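Local coordinates for heme-binding protein A (Haemophilus parasuis 29755, PDB 3TPA), which probably binds glutathione as the periplasmic solute-binding protein of an ABC-type transporter, despite a name that refers to heme, at residues A[90-93]-A[94-98]; A[171-175]-A[176-180]; A[252-255]-A[256-259]; A[414-418]-A[419-423]; A[469-472]-A[473-476]. The protein carries 1 engineered substitution. All coordinates share one frame; numbering follows the deposited sequence. Where two conformers were deposited one is given.

Interaction 1. Residues A[90-93]-A[94-98]; sequences RPLN and ADDVV
Arg90 and Asp96 approach from opposite directions just where the chain turns into helix 94-105. The guanidinium grips the carboxylate end-on with two nitrogens: NH1 lies 2.8 Å from Asp96 OD2 and NH2 lies 2.9 Å from Asp96 OD1, both nearly straight bonds made on the syn sides of the oxygens. The two planes are 31° apart, so the fork is twisted although the acceptors stay close to the guanidinium plane. NH1 also donates to Pro91 O, which fixes the rotation of the group further.

This is the dense part of the contact. Asp96 OD2 takes a second bond on its anti side from the backbone, Asn93 N at 2.9 Å, while OD1 has another donor in Lys167 N at the start of helix 167-175. Leu92 CD2 lies against Asp96 CB at 3.6 Å and continues onto Leu74 and Ile164, so the ion pair has an apolar wall. Asn93 ND2 sits 3.3 Å above one face of the guanidinium, offset toward its rim.

The looser side is that of Asp95. The Asn93 amide and the Asp95 carboxylate stand nearly perpendicular, and a water bridges them, 2.9 Å from Asn93 ND2 and 2.9 Å from Asp95 OD2; Asp95 OD1 makes its salt bridge with Lys136. With chi1 at 67°, Asn93 folds OD1 back over the first turn, where it accepts weak bonds from Asp95 N and Asp96 N. Asn93 as N-cap and Asp96 answering to Asn93 N together make a capping box.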
loop_
_atom_site.group_PDB
_atom_site.type_symbol
_atom_site.label_atom_id
_atom_site.label_comp_id
_atom_site.label_asym_id
_atom_site.label_seq_id
_atom_site.Cartn_x
_atom_site.Cartn_y
_atom_site.Cartn_z
ATOM N N ARG A 90 33.353 2.122 -9.176
ATOM C CA ARG A 90 33.350 1.378 -7.921
ATOM C C ARG A 90 31.993 0.720 -7.691
ATOM O O ARG A 90 30.980 1.183 -8.220
ATOM C CB ARG A 90 33.645 2.312 -6.731
ATOM C CG ARG A 90 32.738 3.541 -6.673
ATOM C CD ARG A 90 32.642 4.072 -5.257
ATOM N NE ARG A 90 31.685 5.168 -5.103
ATOM C CZ ARG A 90 30.393 5.000 -4.847
ATOM N NH1 ARG A 90 29.888 3.777 -4.744
ATOM N NH2 ARG A 90 29.601 6.052 -4.694
ATOM N N PRO A 91 31.961 -0.338 -6.862
ATOM C CA PRO A 91 30.691 -0.975 -6.500
ATOM C C PRO A 91 29.896 -0.100 -5.549
ATOM O O PRO A 91 30.420 0.870 -4.991
ATOM C CB PRO A 91 31.129 -2.236 -5.746
ATOM C CG PRO A 91 32.612 -2.344 -5.958
ATOM C CD PRO A 91 33.093 -0.952 -6.157
ATOM N N LEU A 92 28.637 -0.460 -5.367
ATOM C CA LEU A 92 27.790 0.150 -4.362
ATOM C C LEU A 92 28.519 0.257 -3.018
ATOM O O LEU A 92 29.246 -0.657 -2.628
ATOM C CB LEU A 92 26.545 -0.722 -4.220
ATOM C CG LEU A 92 25.396 -0.536 -3.218
ATOM C CD1 LEU A 92 25.739 -1.109 -1.880
ATOM C CD2 LEU A 92 24.930 0.893 -3.125
ATOM N N ASN A 93 28.342 1.380 -2.323
ATOM C CA ASN A 93 28.801 1.494 -0.949
ATOM C C ASN A 93 27.887 2.410 -0.143
ATOM O O ASN A 93 26.832 2.825 -0.619
ATOM C CB ASN A 93 30.250 1.996 -0.873
ATOM C CG ASN A 93 30.399 3.421 -1.360
ATOM O OD1 ASN A 93 29.429 4.174 -1.416
ATOM N ND2 ASN A 93 31.623 3.800 -1.713
ATOM N N ALA A 94 28.306 2.717 1.078
ATOM C CA ALA A 94 27.501 3.483 2.024
ATOM C C ALA A 94 27.219 4.891 1.549
ATOM O O ALA A 94 26.177 5.458 1.896
ATOM C CB ALA A 94 28.185 3.518 3.406
ATOM N N ASP A 95 28.137 5.472 0.776
ATOM C CA ASP A 95 27.889 6.812 0.214
ATOM C C ASP A 95 26.590 6.836 -0.595
ATOM O O ASP A 95 25.830 7.803 -0.534
ATOM C CB ASP A 95 29.040 7.279 -0.694
ATOM C CG ASP A 95 30.281 7.692 0.081
ATOM O OD1 ASP A 95 30.188 7.892 1.311
ATOM O OD2 ASP A 95 31.355 7.822 -0.545
ATOM N N ASP A 96 26.356 5.779 -1.374
ATOM C CA ASP A 96 25.151 5.698 -2.203
ATOM C C ASP A 96 23.886 5.612 -1.337
ATOM O O ASP A 96 22.875 6.248 -1.620
ATOM C CB ASP A 96 25.230 4.502 -3.152
ATOM C CG ASP A 96 26.484 4.519 -4.012
ATOM O OD1 ASP A 96 26.746 5.554 -4.664
ATOM O OD2 ASP A 96 27.210 3.495 -4.034
ATOM N N VAL A 97 23.950 4.827 -0.272
ATOM C CA VAL A 97 22.815 4.719 0.652
ATOM C C VAL A 97 22.516 6.057 1.343
ATOM O O VAL A 97 21.362 6.505 1.412
ATOM C CB VAL A 97 23.055 3.605 1.719
ATOM C CG1 VAL A 97 21.847 3.478 2.648
ATOM C CG2 VAL A 97 23.343 2.266 1.035
ATOM N N VAL A 98 23.564 6.697 1.852
ATOM C CA VAL A 98 23.408 7.972 2.554
ATOM C C VAL A 98 22.844 9.016 1.602
ATOM O O VAL A 98 21.922 9.746 1.945
ATOM C CB VAL A 98 24.742 8.457 3.183
ATOM C CG1 VAL A 98 24.587 9.836 3.838
ATOM C CG2 VAL A 98 25.240 7.444 4.203
HETATM O O HOH W 1 33.142 6.260 -2.182
#

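Interaction 2. Residues A[171-175]-A[176-180]; sequences DQLLA and QGKPE
The amides of Gln172 and Gln176 are turned 69° against each other, and the carbonyl of Gln176 is approached on both faces: Gln172 NE2 reaches OE1 from one, Lys178 NZ from the other. Gln172 NE2 is 3.0 Å from Gln176 OE1, lying above the carbonyl plane, and it also donates to Thr85 O in a neighbouring loop. These side chains lie over a Schellman motif that ends helix 167-175, with Gly177 at positive phi.

The backbone makes the turn with two bonds back into the last turn of the helix. Lys178 N donates to Leu173 O at 2.9 Å, and Gly177 N to Leu174 O at 2.9 Å. One step earlier, Gln176 N still bonds to Gln172 O in the helical pattern.

Leu173 is the buried residue here. Its CB rests on Lys178 O, and its side chain goes on to Tyr111, Thr181 and Leu182, joining the helix end to helix 181-184. Leu174, more exposed, lays CD1 on Pro179 CB at 3.9 Å, an apolar touch between the helix and the departing chain.

Lys178 leaves its backbone with CG between N and the carbonyl carbon (chi1 45°), runs extended, then bends at its last torsion. That bend sets NZ 3.4 Å from Leu173 CD2 and 2.8 Å from Gln176 OE1.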
loop_
_atom_site.group_PDB
_atom_site.type_symbol
_atom_site.label_atom_id
_atom_site.label_comp_id
_atom_site.label_asym_id
_atom_site.label_seq_id
_atom_site.Cartn_x
_atom_site.Cartn_y
_atom_site.Cartn_z
ATOM N N ASP A 171 26.821 12.532 -8.696
ATOM C CA ASP A 171 27.923 13.488 -8.676
ATOM C C ASP A 171 28.267 13.920 -10.095
ATOM O O ASP A 171 28.405 15.115 -10.368
ATOM C CB ASP A 171 29.166 12.915 -7.977
ATOM C CG ASP A 171 29.002 12.821 -6.469
ATOM O OD1 ASP A 171 28.070 13.444 -5.940
ATOM O OD2 ASP A 171 29.810 12.130 -5.815
ATOM N N GLN A 172 28.401 12.947 -10.996
ATOM C CA GLN A 172 28.773 13.246 -12.378
ATOM C C GLN A 172 27.778 14.184 -13.034
ATOM O O GLN A 172 28.169 15.153 -13.684
ATOM C CB GLN A 172 28.889 11.975 -13.232
ATOM C CG GLN A 172 29.287 12.271 -14.670
ATOM C CD GLN A 172 29.202 11.061 -15.587
ATOM O OE1 GLN A 172 29.987 10.121 -15.471
ATOM N NE2 GLN A 172 28.248 11.085 -16.513
ATOM N N LEU A 173 26.491 13.888 -12.866
ATOM C CA LEU A 173 25.435 14.662 -13.521
ATOM C C LEU A 173 25.381 16.089 -13.006
ATOM O O LEU A 173 25.128 17.016 -13.764
ATOM C CB LEU A 173 24.070 13.997 -13.350
ATOM C CG LEU A 173 23.937 12.652 -14.059
ATOM C CD1 LEU A 173 22.694 11.913 -13.577
ATOM C CD2 LEU A 173 23.915 12.852 -15.580
ATOM N N LEU A 174 25.606 16.262 -11.711
ATOM C CA LEU A 174 25.584 17.596 -11.121
ATOM C C LEU A 174 26.722 18.396 -11.751
ATOM O O LEU A 174 26.521 19.499 -12.270
ATOM C CB LEU A 174 25.734 17.504 -9.601
ATOM C CG LEU A 174 25.302 18.716 -8.774
ATOM C CD1 LEU A 174 23.872 19.122 -9.090
ATOM C CD2 LEU A 174 25.463 18.404 -7.291
ATOM N N ALA A 175 27.909 17.797 -11.741
ATOM C CA ALA A 175 29.085 18.359 -12.393
ATOM C C ALA A 175 28.814 18.696 -13.857
ATOM O O ALA A 175 29.299 19.703 -14.372
ATOM C CB ALA A 175 30.247 17.396 -12.286
ATOM N N GLN A 176 28.034 17.855 -14.526
ATOM C CA GLN A 176 27.754 18.047 -15.947
ATOM C C GLN A 176 26.613 19.034 -16.181
ATOM O O GLN A 176 26.286 19.368 -17.318
ATOM C CB GLN A 176 27.478 16.707 -16.633
ATOM C CG GLN A 176 28.728 15.851 -16.795
ATOM C CD GLN A 176 28.431 14.476 -17.357
ATOM O OE1 GLN A 176 27.415 13.870 -17.029
ATOM N NE2 GLN A 176 29.321 13.977 -18.211
ATOM N N GLY A 177 26.031 19.521 -15.092
ATOM C CA GLY A 177 24.962 20.493 -15.174
ATOM C C GLY A 177 23.610 19.921 -15.569
ATOM O O GLY A 177 22.725 20.669 -15.974
ATOM N N LYS A 178 23.440 18.605 -15.443
ATOM C CA LYS A 178 22.146 17.975 -15.736
ATOM C C LYS A 178 21.706 16.934 -14.687
ATOM O O LYS A 178 21.553 15.747 -14.997
ATOM C CB LYS A 178 22.138 17.376 -17.152
ATOM C CG LYS A 178 23.383 16.579 -17.512
ATOM C CD LYS A 178 23.223 15.897 -18.862
ATOM C CE LYS A 178 24.538 15.303 -19.360
ATOM N NZ LYS A 178 25.046 14.184 -18.515
ATOM N N PRO A 179 21.482 17.388 -13.444
ATOM C CA PRO A 179 21.122 16.485 -12.342
ATOM C C PRO A 179 19.765 15.838 -12.587
ATOM O O PRO A 179 19.485 14.763 -12.036
ATOM C CB PRO A 179 21.057 17.418 -11.126
ATOM C CG PRO A 179 20.789 18.766 -11.699
ATOM C CD PRO A 179 21.535 18.794 -13.007
ATOM N N GLU A 180 18.932 16.483 -13.397
ATOM C CA GLU A 180 17.619 15.933 -13.717
ATOM C C GLU A 180 17.737 14.541 -14.313
ATOM O O GLU A 180 16.855 13.709 -14.163
ATOM C CB GLU A 180 16.852 16.848 -14.678
ATOM C CG GLU A 180 16.082 17.956 -13.978
ATOM C CD GLU A 180 16.995 19.017 -13.392
ATOM O OE1 GLU A 180 18.089 19.254 -13.963
ATOM O OE2 GLU A 180 16.613 19.620 -12.363
#

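Interaction 3. Residues A[252-255]-A[256-259]; sequences IAQM and KKDP
Gln254 NE2 donates to Asp258 OD1 at 2.7 Å, a short bond that ties the last turn of helix 249-255 to the loop after it. The N-H points well at the oxygen (159°) and the acceptor lies in the amide plane, but the carboxylate is met from above its own plane, the two flat groups being 50° apart. Gln254 gets there by bending: it starts out with CG opposite the backbone N and then folds at chi2, 60°, which brings the amide back over the turn. The other end of that amide, OE1, lies 3.8 Å from Lys257 CD, whose extended chain crosses it at about a right angle.

One shell out, the backbone sets the spacing. Lys256 N keeps a helical bond to Ile252 O, 3.0 Å. Two tighter turns follow, Lys257 N to Gln254 O at 3.0 Å and Asp258 N to Met255 O at 3.2 Å, each donor well above the carbonyl plane. The second carboxylate oxygen, Asp258 OD2, is held by Tyr233 OH, so each carboxylate oxygen has a partner.

Lys256 runs out straight, its CE 3.9 Å from Ile252 CG2. Around this helix end, Tyr233 of helix 229-237 also packs on Gln254 and Met255; Ile252 and Met255 face inward onto Leu263 and Ile261 of strand 261-276 and onto Tyr487 and Pro489 of strand 478-491.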
loop_
_atom_site.group_PDB
_atom_site.type_symbol
_atom_site.label_atom_id
_atom_site.label_comp_id
_atom_site.label_asym_id
_atom_site.label_seq_id
_atom_site.Cartn_x
_atom_site.Cartn_y
_atom_site.Cartn_z
ATOM N N ILE A 252 -13.677 -10.075 -15.514
ATOM C CA ILE A 252 -13.037 -11.030 -14.607
ATOM C C ILE A 252 -13.659 -12.429 -14.638
ATOM O O ILE A 252 -12.949 -13.436 -14.742
ATOM C CB ILE A 252 -12.985 -10.506 -13.163
ATOM C CG1 ILE A 252 -11.981 -9.355 -13.063
ATOM C CG2 ILE A 252 -12.561 -11.609 -12.228
ATOM C CD1 ILE A 252 -10.542 -9.751 -13.392
ATOM N N ALA A 253 -14.984 -12.486 -14.545
ATOM C CA ALA A 253 -15.699 -13.760 -14.553
ATOM C C ALA A 253 -15.374 -14.613 -15.786
ATOM O O ALA A 253 -15.119 -15.807 -15.674
ATOM C CB ALA A 253 -17.204 -13.519 -14.458
ATOM N N GLN A 254 -15.372 -14.006 -16.964
ATOM C CA GLN A 254 -14.987 -14.750 -18.156
ATOM C C GLN A 254 -13.482 -15.069 -18.232
ATOM O O GLN A 254 -13.094 -16.086 -18.818
ATOM C CB GLN A 254 -15.438 -14.029 -19.426
ATOM C CG GLN A 254 -14.971 -14.726 -20.710
ATOM C CD GLN A 254 -15.501 -16.147 -20.818
ATOM O OE1 GLN A 254 -16.633 -16.435 -20.421
ATOM N NE2 GLN A 254 -14.682 -17.043 -21.354
ATOM N N MET A 255 -12.641 -14.196 -17.670
ATOM C CA MET A 255 -11.197 -14.461 -17.625
ATOM C C MET A 255 -10.936 -15.734 -16.827
ATOM O O MET A 255 -10.027 -16.490 -17.136
ATOM C CB MET A 255 -10.402 -13.306 -16.996
ATOM C CG MET A 255 -10.234 -12.064 -17.833
ATOM S SD MET A 255 -9.331 -10.760 -16.936
ATOM C CE MET A 255 -9.325 -9.458 -18.174
ATOM N N LYS A 256 -11.730 -15.951 -15.783
ATOM C CA LYS A 256 -11.608 -17.154 -14.966
ATOM C C LYS A 256 -11.923 -18.434 -15.756
ATOM O O LYS A 256 -11.600 -19.533 -15.317
ATOM C CB LYS A 256 -12.506 -17.055 -13.732
ATOM C CG LYS A 256 -11.918 -16.197 -12.586
ATOM C CD LYS A 256 -12.968 -15.890 -11.521
ATOM C CE LYS A 256 -12.409 -15.042 -10.388
ATOM N NZ LYS A 256 -13.477 -14.733 -9.383
ATOM N N LYS A 257 -12.555 -18.285 -16.916
ATOM C CA LYS A 257 -12.912 -19.432 -17.755
ATOM C C LYS A 257 -12.016 -19.560 -18.983
ATOM O O LYS A 257 -12.078 -20.562 -19.698
ATOM C CB LYS A 257 -14.372 -19.337 -18.206
ATOM C CG LYS A 257 -15.387 -19.342 -17.061
ATOM C CD LYS A 257 -16.775 -18.992 -17.571
ATOM C CE LYS A 257 -17.807 -19.043 -16.461
ATOM N NZ LYS A 257 -19.121 -18.510 -16.913
ATOM N N ASP A 258 -11.197 -18.545 -19.234
ATOM C CA ASP A 258 -10.370 -18.513 -20.437
ATOM C C ASP A 258 -9.117 -19.360 -20.303
ATOM O O ASP A 258 -8.305 -19.110 -19.419
ATOM C CB ASP A 258 -9.967 -17.075 -20.773
ATOM C CG ASP A 258 -11.125 -16.244 -21.278
ATOM O OD1 ASP A 258 -12.061 -16.820 -21.870
ATOM O OD2 ASP A 258 -11.093 -15.011 -21.095
ATOM N N PRO A 259 -8.946 -20.351 -21.198
ATOM C CA PRO A 259 -7.777 -21.241 -21.177
ATOM C C PRO A 259 -6.474 -20.483 -21.323
ATOM O O PRO A 259 -5.458 -20.915 -20.773
ATOM C CB PRO A 259 -7.979 -22.129 -22.412
ATOM C CG PRO A 259 -9.447 -22.107 -22.662
ATOM C CD PRO A 259 -9.902 -20.723 -22.258
#

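Interaction 4. Residues A[414-418]-A[419-423]; sequences SRNGD and PDNFL
Between strand 407-413 and helix 420-427 the backbone loops through Gly417, at positive phi, and closes with Asn421 N donating to Asp418 O at 2.8 Å. Inside that loop sits the amide oxygen of Asn421. Two donors hold it: Ser414 OG at 2.6 Å, 16° from the carbonyl plane, and Arg415 N at 3.0 Å, nearly along the C=O axis. Asn421 CG lies opposite its backbone N (chi1 -178°), which sends the amide back toward the strand end. The hydroxyl of Ser414 works both ways, since it also accepts from Gly417 N in an ST motif, the first of the small motifs in this linker from strand to helix.

Asn416 crosses Asn421 at a slant, its OD1 3.0 Å from Asn421 CB and accepting from Asp418 N to form an Asx turn. Asp418 then caps the start of the helix: OD1 accepts from Asp420 N at 2.8 Å on its anti side, while OD2 forms a salt bridge with Arg461 of helix 458-475.

The apolar side belongs to Phe422. Ser414 CB lies over one face of its ring, 3.8 Å from the centroid, in a CH-pi contact; Asp418 O and Gly417 O stand at the ring's edge, and Phe317 meets the ring edge-to-face. Two waters join the polar rims: one lies between Asn416 ND2 and Asp420 OD2, the other, through weak bonds, between Arg415 NH1 and Asn421 ND2.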
loop_
_atom_site.group_PDB
_atom_site.type_symbol
_atom_site.label_atom_id
_atom_site.label_comp_id
_atom_site.label_asym_id
_atom_site.label_seq_id
_atom_site.Cartn_x
_atom_site.Cartn_y
_atom_site.Cartn_z
ATOM N N SER A 414 -3.125 0.507 3.555
ATOM C CA SER A 414 -1.844 0.466 4.242
ATOM C C SER A 414 -0.708 0.401 3.228
ATOM O O SER A 414 -0.751 -0.404 2.301
ATOM C CB SER A 414 -1.776 -0.753 5.149
ATOM O OG SER A 414 -0.485 -0.889 5.726
ATOM N N ARG A 415 0.321 1.221 3.414
ATOM C CA ARG A 415 1.424 1.246 2.460
ATOM C C ARG A 415 2.560 0.284 2.796
ATOM O O ARG A 415 3.293 -0.112 1.906
ATOM C CB ARG A 415 1.965 2.665 2.278
ATOM C CG ARG A 415 0.914 3.683 1.901
ATOM C CD ARG A 415 1.501 5.082 1.929
ATOM N NE ARG A 415 0.486 6.099 2.177
ATOM C CZ ARG A 415 0.185 6.572 3.380
ATOM N NH1 ARG A 415 0.818 6.120 4.454
ATOM N NH2 ARG A 415 -0.753 7.495 3.508
ATOM N N ASN A 416 2.708 -0.096 4.077
ATOM C CA ASN A 416 3.752 -1.052 4.464
ATOM C C ASN A 416 3.195 -2.392 4.931
ATOM O O ASN A 416 3.938 -3.334 5.203
ATOM C CB ASN A 416 4.753 -0.461 5.501
ATOM C CG ASN A 416 4.145 -0.206 6.872
ATOM O OD1 ASN A 416 3.026 -0.604 7.160
ATOM N ND2 ASN A 416 4.908 0.467 7.734
ATOM N N GLY A 417 1.871 -2.472 5.015
ATOM C CA GLY A 417 1.189 -3.698 5.388
ATOM C C GLY A 417 1.345 -4.166 6.824
ATOM O O GLY A 417 0.984 -5.296 7.133
ATOM N N ASP A 418 1.870 -3.324 7.710
ATOM C CA ASP A 418 1.981 -3.700 9.131
ATOM C C ASP A 418 0.685 -3.376 9.880
ATOM O O ASP A 418 0.033 -2.378 9.566
ATOM C CB ASP A 418 3.136 -2.933 9.790
ATOM C CG ASP A 418 3.501 -3.490 11.144
ATOM O OD1 ASP A 418 2.881 -3.088 12.143
ATOM O OD2 ASP A 418 4.404 -4.342 11.216
ATOM N N PRO A 419 0.309 -4.200 10.872
ATOM C CA PRO A 419 -0.899 -3.891 11.653
ATOM C C PRO A 419 -0.867 -2.494 12.263
ATOM O O PRO A 419 -1.910 -1.859 12.372
ATOM C CB PRO A 419 -0.908 -4.966 12.760
ATOM C CG PRO A 419 0.497 -5.532 12.775
ATOM C CD PRO A 419 0.966 -5.428 11.344
ATOM N N ASP A 420 0.315 -2.018 12.644
ATOM C CA ASP A 420 0.471 -0.651 13.156
ATOM C C ASP A 420 -0.011 0.387 12.150
ATOM O O ASP A 420 -0.555 1.417 12.519
ATOM C CB ASP A 420 1.929 -0.351 13.519
ATOM C CG ASP A 420 2.143 1.121 13.909
ATOM O OD1 ASP A 420 1.928 1.463 15.083
ATOM O OD2 ASP A 420 2.500 1.940 13.034
ATOM N N ASN A 421 0.189 0.105 10.872
ATOM C CA ASN A 421 -0.143 1.058 9.810
ATOM C C ASN A 421 -1.596 0.917 9.343
ATOM O O ASN A 421 -1.991 1.524 8.361
ATOM C CB ASN A 421 0.851 0.901 8.641
ATOM C CG ASN A 421 0.611 1.880 7.513
ATOM O OD1 ASN A 421 0.369 1.480 6.377
ATOM N ND2 ASN A 421 0.704 3.170 7.816
ATOM N N PHE A 422 -2.378 0.107 10.059
ATOM C CA PHE A 422 -3.841 0.143 9.974
ATOM C C PHE A 422 -4.363 0.812 11.253
ATOM O O PHE A 422 -5.044 1.824 11.209
ATOM C CB PHE A 422 -4.457 -1.275 9.913
ATOM C CG PHE A 422 -4.324 -1.967 8.585
ATOM C CD1 PHE A 422 -5.345 -1.897 7.644
ATOM C CD2 PHE A 422 -3.205 -2.725 8.296
ATOM C CE1 PHE A 422 -5.242 -2.553 6.408
ATOM C CE2 PHE A 422 -3.085 -3.384 7.045
ATOM C CZ PHE A 422 -4.105 -3.297 6.111
ATOM N N LEU A 423 -4.026 0.224 12.395
ATOM C CA LEU A 423 -4.648 0.588 13.676
ATOM C C LEU A 423 -4.258 1.954 14.244
ATOM O O LEU A 423 -5.084 2.648 14.828
ATOM C CB LEU A 423 -4.357 -0.479 14.722
ATOM C CG LEU A 423 -4.816 -1.899 14.362
ATOM C CD1 LEU A 423 -4.320 -2.834 15.430
ATOM C CD2 LEU A 423 -6.324 -1.990 14.252
HETATM O O HOH W 2 1.571 5.971 7.082
HETATM O O HOH W 3 3.617 1.577 10.559
#

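Interaction 5. Residues A[469-472]-A[473-476]; sequences VEIF and QQNS
Hydrogen bonds between Ile471 and Asn475 mark the end of helix 458-475. Ile471 O accepts from Asn475 twice, from ND2 at 2.9 Å and from the backbone N at 3.3 Å, the two donors reaching it from opposite faces of its plane. The amide stands alongside Ile471, pointing the same way, with ND2 3.9 Å from CG2; chi1 of -72° keeps it beside the backbone N and so over the preceding turn. Regular helical bonds come before, Gln473 N to Val469 O and Gln474 N to Glu470 O. Asn475 N also reaches Phe472 O, 3.1 Å, and Ser476 N gives that oxygen a weak bond as the chain leaves at positive phi. Gln473 NE2 donates to Pro329 O, and Ser476 OG is hydrogen-bonded to His293.

Packing is led by Phe472, whose CE2 meets Gln473 OE1 at 3.5 Å, ring and amide 43° apart. The ring also packs on Phe427, Phe445 and Ile478.

Chemically, the helix end is held by local bonds and from outside: the Asn475 amide gives Ile471 O a second donor, while carbonyls beyond it, those of Gln473 and Asn475, turn to Tyr331 and Arg289.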
loop_
_atom_site.group_PDB
_atom_site.type_symbol
_atom_site.label_atom_id
_atom_site.label_comp_id
_atom_site.label_asym_id
_atom_site.label_seq_id
_atom_site.Cartn_x
_atom_site.Cartn_y
_atom_site.Cartn_z
ATOM N N VAL A 469 -7.269 -5.315 18.824
ATOM C CA VAL A 469 -8.399 -5.453 17.904
ATOM C C VAL A 469 -9.672 -5.930 18.631
ATOM O O VAL A 469 -10.758 -5.490 18.324
ATOM C CB VAL A 469 -8.050 -6.359 16.699
ATOM C CG1 VAL A 469 -9.306 -6.754 15.944
ATOM C CG2 VAL A 469 -7.085 -5.626 15.782
ATOM N N GLU A 470 -9.542 -6.792 19.633
ATOM C CA GLU A 470 -10.715 -7.230 20.395
ATOM C C GLU A 470 -11.374 -6.051 21.121
ATOM O O GLU A 470 -12.600 -5.965 21.215
ATOM C CB GLU A 470 -10.337 -8.339 21.385
ATOM C CG GLU A 470 -10.011 -9.679 20.728
ATOM C CD GLU A 470 -11.167 -10.672 20.778
ATOM O OE1 GLU A 470 -12.295 -10.279 21.143
ATOM O OE2 GLU A 470 -10.946 -11.859 20.452
ATOM N N ILE A 471 -10.562 -5.131 21.627
ATOM C CA ILE A 471 -11.099 -3.939 22.286
ATOM C C ILE A 471 -11.805 -3.033 21.275
ATOM O O ILE A 471 -12.945 -2.581 21.490
ATOM C CB ILE A 471 -10.001 -3.141 23.023
ATOM C CG1 ILE A 471 -9.493 -3.914 24.247
ATOM C CG2 ILE A 471 -10.516 -1.753 23.425
ATOM C CD1 ILE A 471 -8.221 -3.321 24.873
ATOM N N PHE A 472 -11.126 -2.766 20.169
ATOM C CA PHE A 472 -11.758 -2.037 19.058
ATOM C C PHE A 472 -13.103 -2.666 18.648
ATOM O O PHE A 472 -14.108 -1.974 18.508
ATOM C CB PHE A 472 -10.832 -1.977 17.838
ATOM C CG PHE A 472 -11.574 -1.934 16.531
ATOM C CD1 PHE A 472 -12.166 -0.753 16.088
ATOM C CD2 PHE A 472 -11.719 -3.088 15.759
ATOM C CE1 PHE A 472 -12.868 -0.726 14.863
ATOM C CE2 PHE A 472 -12.426 -3.071 14.565
ATOM C CZ PHE A 472 -12.997 -1.888 14.114
ATOM N N GLN A 473 -13.126 -3.979 18.459
ATOM C CA GLN A 473 -14.355 -4.649 18.003
ATOM C C GLN A 473 -15.506 -4.511 19.002
ATOM O O GLN A 473 -16.633 -4.245 18.612
ATOM C CB GLN A 473 -14.092 -6.127 17.675
ATOM C CG GLN A 473 -15.268 -6.851 16.969
ATOM C CD GLN A 473 -15.492 -6.400 15.512
ATOM O OE1 GLN A 473 -15.026 -5.347 15.094
ATOM N NE2 GLN A 473 -16.203 -7.215 14.743
ATOM N N GLN A 474 -15.200 -4.670 20.292
ATOM C CA GLN A 474 -16.177 -4.518 21.369
ATOM C C GLN A 474 -16.876 -3.159 21.325
ATOM O O GLN A 474 -18.035 -3.030 21.699
ATOM C CB GLN A 474 -15.480 -4.702 22.732
ATOM C CG GLN A 474 -15.124 -6.153 23.048
ATOM C CD GLN A 474 -14.178 -6.316 24.236
ATOM O OE1 GLN A 474 -13.445 -5.395 24.609
ATOM N NE2 GLN A 474 -14.182 -7.508 24.823
ATOM N N ASN A 475 -16.151 -2.142 20.879
ATOM C CA ASN A 475 -16.646 -0.771 20.865
ATOM C C ASN A 475 -17.189 -0.312 19.519
ATOM O O ASN A 475 -17.839 0.726 19.436
ATOM C CB ASN A 475 -15.546 0.176 21.350
ATOM C CG ASN A 475 -15.304 0.036 22.814
ATOM O OD1 ASN A 475 -16.086 0.522 23.616
ATOM N ND2 ASN A 475 -14.256 -0.680 23.181
ATOM N N SER A 476 -16.921 -1.092 18.473
ATOM C CA SER A 476 -17.489 -0.846 17.137
ATOM C C SER A 476 -17.488 0.625 16.668
ATOM O O SER A 476 -18.524 1.132 16.233
ATOM C CB SER A 476 -18.918 -1.409 17.056
ATOM O OG SER A 476 -19.402 -1.413 15.712
#

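Overall arrangement
All five contacts lie where a helix starts or stops. Interactions 1 and 4 are buried helix starts, using acidic and amide side chains on backbone N-H groups; interactions 2, 3 and 5 are helix ends, where carbonyls are met by N-H donors. Interaction 2 is a surface contact, while 3 and 5 are partly buried. Helix 167-175, whose end forms interaction 2, also packs against interaction 1 through its first turn; the centres are about 18 Å apart. Interactions 4 and 5 touch directly, Leu423 CD1 to Val469 CG2 at 3.9 Å, joining helices 420-427 and 458-475. Interaction 3 stands apart, its centre about 32 Å from that of interaction 4. A guanidinium-carboxylate pair within the contact occurs in interaction 1 alone.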